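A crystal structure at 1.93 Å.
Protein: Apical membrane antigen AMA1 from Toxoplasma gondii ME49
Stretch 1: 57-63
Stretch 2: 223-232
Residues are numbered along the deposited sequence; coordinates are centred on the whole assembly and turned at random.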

ATOM      1  N   GLY A  57      -9.669   2.263  -0.121  1.00 18.29           N
ATOM      2  CA  GLY A  57      -8.523   3.021  -0.603  1.00 17.99           C
ATOM      3  C   GLY A  57      -8.317   2.784  -2.094  1.00 19.71           C
ATOM      4  O   GLY A  57      -8.618   1.701  -2.600  1.00 19.00           O
ATOM      5  N   LEU A  58      -7.817   3.798  -2.797  1.00 17.51           N
ATOM      6  CA  LEU A  58      -7.694   3.713  -4.249  1.00 20.05           C
ATOM      7  C   LEU A  58      -6.322   3.257  -4.733  1.00 19.25           C
ATOM      8  O   LEU A  58      -6.146   3.036  -5.935  1.00 20.55           O
ATOM      9  CB  LEU A  58      -8.019   5.072  -4.883  1.00 22.07           C
ATOM     10  CG  LEU A  58      -9.417   5.623  -4.533  1.00 25.21           C
ATOM     11  CD1 LEU A  58      -9.661   6.906  -5.305  1.00 29.50           C
ATOM     12  CD2 LEU A  58     -10.519   4.645  -4.850  1.00 25.96           C
ATOM     13  N   CYS A  59      -5.333   3.162  -3.857  1.00 19.57           N
ATOM     14  CA  CYS A  59      -4.008   2.698  -4.280  1.00 22.01           C
ATOM     15  C   CYS A  59      -3.736   1.274  -3.832  1.00 20.05           C
ATOM     16  O   CYS A  59      -4.133   0.896  -2.725  1.00 20.84           O
ATOM     17  CB  CYS A  59      -2.894   3.569  -3.727  1.00 20.49           C
ATOM     18  SG  CYS A  59      -2.872   5.280  -4.384  1.00 26.64           S
ATOM     19  N   PRO A  60      -3.026   0.499  -4.673  1.00 19.14           N
ATOM     20  CA  PRO A  60      -2.569  -0.840  -4.269  1.00 19.03           C
ATOM     21  C   PRO A  60      -1.477  -0.738  -3.218  1.00 16.34           C
ATOM     22  O   PRO A  60      -0.653   0.186  -3.248  1.00 16.79           O
ATOM     23  CB  PRO A  60      -2.021  -1.447  -5.563  1.00 18.57           C
ATOM     24  CG  PRO A  60      -1.611  -0.286  -6.386  1.00 21.94           C
ATOM     25  CD  PRO A  60      -2.561   0.859  -6.029  1.00 20.34           C
ATOM     26  N   ILE A  61      -1.473  -1.675  -2.279  1.00 19.49           N
ATOM     27  CA  ILE A  61      -0.494  -1.628  -1.199  1.00 16.44           C
ATOM     28  C   ILE A  61       0.483  -2.805  -1.371  1.00 19.16           C
ATOM     29  O   ILE A  61       0.140  -3.974  -1.153  1.00 18.89           O
ATOM     30  CB  ILE A  61      -1.163  -1.669   0.198  1.00 19.31           C
ATOM     31  CG1 ILE A  61      -2.305  -0.640   0.263  1.00 19.58           C
ATOM     32  CG2 ILE A  61      -0.099  -1.435   1.283  1.00 18.89           C
ATOM     33  CD1 ILE A  61      -1.902   0.809  -0.041  1.00 20.74           C
ATOM     34  N   TRP A  62       1.686  -2.456  -1.820  1.00 18.70           N
ATOM     35  CA  TRP A  62       2.653  -3.429  -2.295  1.00 18.77           C
ATOM     36  C   TRP A  62       3.331  -4.171  -1.158  1.00 19.63           C
ATOM     37  O   TRP A  62       3.948  -3.555  -0.313  1.00 17.34           O
ATOM     38  CB  TRP A  62       3.707  -2.717  -3.129  1.00 18.03           C
ATOM     39  CG  TRP A  62       3.174  -2.087  -4.401  1.00 22.27           C
ATOM     40  CD1 TRP A  62       2.353  -0.989  -4.533  1.00 20.37           C
ATOM     41  CD2 TRP A  62       3.458  -2.543  -5.718  1.00 20.72           C
ATOM     42  NE1 TRP A  62       2.099  -0.750  -5.893  1.00 19.92           N
ATOM     43  CE2 TRP A  62       2.768  -1.699  -6.626  1.00 21.61           C
ATOM     44  CE3 TRP A  62       4.220  -3.608  -6.221  1.00 23.16           C
ATOM     45  CZ2 TRP A  62       2.832  -1.887  -8.006  1.00 22.68           C
ATOM     46  CZ3 TRP A  62       4.287  -3.787  -7.610  1.00 22.51           C
ATOM     47  CH2 TRP A  62       3.598  -2.932  -8.475  1.00 24.46           C
ATOM     48  N   GLY A  63       3.210  -5.487  -1.154  1.00 20.30           N
ATOM     49  CA  GLY A  63       3.925  -6.308  -0.188  1.00 21.84           C
ATOM     50  C   GLY A  63       3.098  -6.520   1.079  1.00 22.14           C
ATOM     51  O   GLY A  63       3.479  -7.293   1.957  1.00 20.98           O
ATOM     52  N   ALA A 223      -5.913   4.253 -13.011  1.00 20.42           N
ATOM     53  CA  ALA A 223      -5.529   5.465 -12.300  1.00 19.69           C
ATOM     54  C   ALA A 223      -4.294   5.315 -11.413  1.00 19.87           C
ATOM     55  O   ALA A 223      -3.473   6.251 -11.312  1.00 21.28           O
ATOM     56  CB  ALA A 223      -6.699   5.978 -11.455  1.00 22.33           C
ATOM     57  N   PHE A 224      -4.139   4.148 -10.780  1.00 22.38           N
ATOM     58  CA  PHE A 224      -3.052   3.947  -9.809  1.00 20.29           C
ATOM     59  C   PHE A 224      -1.700   4.107 -10.448  1.00 21.89           C
ATOM     60  O   PHE A 224      -0.707   4.374  -9.768  1.00 21.07           O
ATOM     61  CB  PHE A 224      -3.178   2.536  -9.143  1.00 22.99           C
ATOM     62  CG  PHE A 224      -2.696   1.393 -10.019  1.00 22.41           C
ATOM     63  CD1 PHE A 224      -1.363   1.017  -9.997  1.00 22.92           C
ATOM     64  CD2 PHE A 224      -3.577   0.690 -10.852  1.00 20.31           C
ATOM     65  CE1 PHE A 224      -0.897  -0.008 -10.814  1.00 21.56           C
ATOM     66  CE2 PHE A 224      -3.117  -0.336 -11.671  1.00 22.96           C
ATOM     67  CZ  PHE A 224      -1.768  -0.675 -11.658  1.00 20.87           C
ATOM     68  N   ILE A 225      -1.631   3.887 -11.764  1.00 20.52           N
ATOM     69  CA  ILE A 225      -0.354   3.917 -12.473  1.00 21.62           C
ATOM     70  C   ILE A 225       0.340   5.277 -12.316  1.00 23.94           C
ATOM     71  O   ILE A 225       1.560   5.367 -12.150  1.00 26.51           O
ATOM     72  CB  ILE A 225      -0.579   3.579 -13.986  1.00 22.55           C
ATOM     73  CG1 ILE A 225      -1.108   2.157 -14.153  1.00 23.67           C
ATOM     74  CG2 ILE A 225       0.713   3.696 -14.784  1.00 30.62           C
ATOM     75  CD1 ILE A 225      -1.696   1.900 -15.546  1.00 29.01           C
ATOM     76  N   SER A 226      -0.443   6.344 -12.343  1.00 25.70           N
ATOM     77  CA  SER A 226       0.098   7.706 -12.215  1.00 27.89           C
ATOM     78  C   SER A 226      -0.163   8.357 -10.855  1.00 28.76           C
ATOM     79  O   SER A 226       0.488   9.332 -10.503  1.00 27.54           O
ATOM     80  CB  SER A 226      -0.508   8.619 -13.298  1.00 31.74           C
ATOM     81  OG  SER A 226      -1.913   8.789 -13.082  1.00 33.55           O
ATOM     82  N   LYS A 227      -1.124   7.842 -10.103  1.00 23.30           N
ATOM     83  CA  LYS A 227      -1.605   8.564  -8.932  1.00 24.55           C
ATOM     84  C   LYS A 227      -1.087   8.019  -7.624  1.00 28.33           C
ATOM     85  O   LYS A 227      -1.343   8.629  -6.585  1.00 25.67           O
ATOM     86  CB  LYS A 227      -3.120   8.549  -8.896  1.00 25.81           C
ATOM     87  CG  LYS A 227      -3.738   9.303 -10.033  1.00 31.27           C
ATOM     88  CD  LYS A 227      -3.186  10.752 -10.040  1.00 34.31           C
ATOM     89  CE  LYS A 227      -4.129  11.755 -10.614  1.00 40.46           C
ATOM     90  NZ  LYS A 227      -3.581  13.158 -10.364  1.00 48.82           N
ATOM     91  N   CYS A 228      -0.365   6.898  -7.686  1.00 22.04           N
ATOM     92  CA  CYS A 228       0.037   6.125  -6.499  1.00 26.45           C
ATOM     93  C   CYS A 228       1.563   5.923  -6.504  1.00 23.75           C
ATOM     94  O   CYS A 228       2.175   5.839  -7.602  1.00 23.53           O
ATOM     95  CB  CYS A 228      -0.714   4.785  -6.474  1.00 21.92           C
ATOM     96  SG  CYS A 228      -2.543   4.909  -6.402  1.00 24.38           S
ATOM     97  N   PRO A 229       2.205   5.940  -5.304  1.00 21.28           N
ATOM     98  CA  PRO A 229       3.650   5.868  -5.234  1.00 20.99           C
ATOM     99  C   PRO A 229       4.079   4.408  -5.232  1.00 23.42           C
ATOM    100  O   PRO A 229       4.563   3.884  -4.222  1.00 21.90           O
ATOM    101  CB  PRO A 229       3.971   6.575  -3.924  1.00 22.94           C
ATOM    102  CG  PRO A 229       2.844   6.189  -3.045  1.00 22.32           C
ATOM    103  CD  PRO A 229       1.624   6.097  -3.946  1.00 20.29           C
ATOM    104  N   ASN A 230       3.864   3.745  -6.362  1.00 22.47           N
ATOM    105  CA  ASN A 230       3.985   2.294  -6.436  1.00 23.35           C
ATOM    106  C   ASN A 230       5.364   1.755  -6.111  1.00 22.53           C
ATOM    107  O   ASN A 230       5.503   0.719  -5.448  1.00 20.76           O
ATOM    108  CB  ASN A 230       3.587   1.808  -7.830  1.00 21.99           C
ATOM    109  CG  ASN A 230       2.131   2.109  -8.149  1.00 24.82           C
ATOM    110  OD1 ASN A 230       1.237   1.638  -7.453  1.00 23.24           O
ATOM    111  ND2 ASN A 230       1.886   2.914  -9.178  1.00 23.64           N
ATOM    112  N   GLN A 231       6.379   2.472  -6.572  1.00 21.35           N
ATOM    113  CA  GLN A 231       7.773   2.096  -6.346  1.00 23.19           C
ATOM    114  C   GLN A 231       8.546   3.043  -5.415  1.00 23.76           C
ATOM    115  O   GLN A 231       8.229   4.228  -5.282  1.00 23.89           O
ATOM    116  CB  GLN A 231       8.509   2.028  -7.685  1.00 29.49           C
ATOM    117  CG  GLN A 231       8.507   0.633  -8.320  1.00 27.39           C
ATOM    118  CD  GLN A 231       7.107   0.110  -8.578  1.00 28.68           C
ATOM    119  OE1 GLN A 231       6.607  -0.791  -7.891  1.00 29.42           O
ATOM    120  NE2 GLN A 231       6.459   0.695  -9.555  1.00 23.97           N
ATOM    121  N   ALA A 232       9.550   2.488  -4.760  1.00 19.84           N
ATOM    122  CA  ALA A 232      10.552   3.272  -4.028  1.00 23.23           C
ATOM    123  C   ALA A 232      11.229   4.284  -4.975  1.00 28.16           C
ATOM    124  O   ALA A 232      11.283   4.090  -6.197  1.00 25.88           O
ATOM    125  CB  ALA A 232      11.573   2.355  -3.419  1.00 22.87           C
TER
HETATM  126  O   HOH W   1       0.702   2.348  -4.518  1.00 22.10           O

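The apolar centre of the contact is built around a disulfide. C59 and C228, whose CA atoms lie 5.7 Å apart, are joined by an S–S bond of 2.1 Å between C59 SG and C228 SG. Its chi3 of -86° is close to the right angle that a relaxed disulfide prefers, and both cysteines adopt the m rotamer, so the covalent link is made without evident torsional strain. It ties together two segments that are far apart in sequence. C228 is the first residue to leave helical backbone angles after the short helix that includes F224 to K227, and its CA-to-CB bond points toward the other stretch, whereas that of C59 runs sideways to its partner segment. The crosslink thus fastens the segment just beyond the helix to the loop that leads into the strand at I61 and W62.

P60 packs beside this bridge. Its CD atom lies 3.6 Å from F224 CB and 4.1 Å from C228 SG, so the CD corner of the pyrrolidine ring sits against both the root of the phenylalanine side chain and the sulfur. F224, in the p rotamer with chi2 of 88°, also directs its CA-to-CB bond toward the first stretch, and its ring approaches P60 CG obliquely. Around this apolar group the backbone carbonyl of L58 makes a looser approach, with L58 O 4.1 Å from C228 SG. I61, by contrast, turns its CA-to-CB bond away and makes no contact here, while W62, the next residue, points back toward the second stretch.

Moving outward, the contact becomes polar at the side chain of N230. The indole nitrogen of W62 donates a hydrogen bond to the asparagine carbonyl, with W62 NE1 3.0 Å from N230 OD1 and an N-H...acceptor angle of 152°. This is the one direct hydrogen bond between the stretches, and it gives the buried indole NH an acceptor. N230 OD1 also lies 3.6 Å from P60 CG, which places the amide next to the apolar group. The other end of the amide faces its own segment: N230 ND2 donates to F224 O at 3.0 Å, with an angle of 158°. That carbonyl also accepts a weak backbone hydrogen bond from C228 N, at 3.3 Å from F224 O. N230 therefore connects the tryptophan to the helical backbone, using its amide both as acceptor and as donor.

A water molecule extends this network. The water oxygen donates to P60 O at 2.9 Å and to N230 OD1 at 3.1 Å, so that the water bridges the two stretches and supplies N230 OD1 with a second donor beside the indole NH. The proline carbonyl is thereby linked to the asparagine without direct contact between them. At the outer side of the tryptophan, N230 O and the end of the Q231 side chain lie over one face of the indole ring. The CA-to-CB bond of Q231 runs sideways, but the side chain bends so that its end comes nearer to W62.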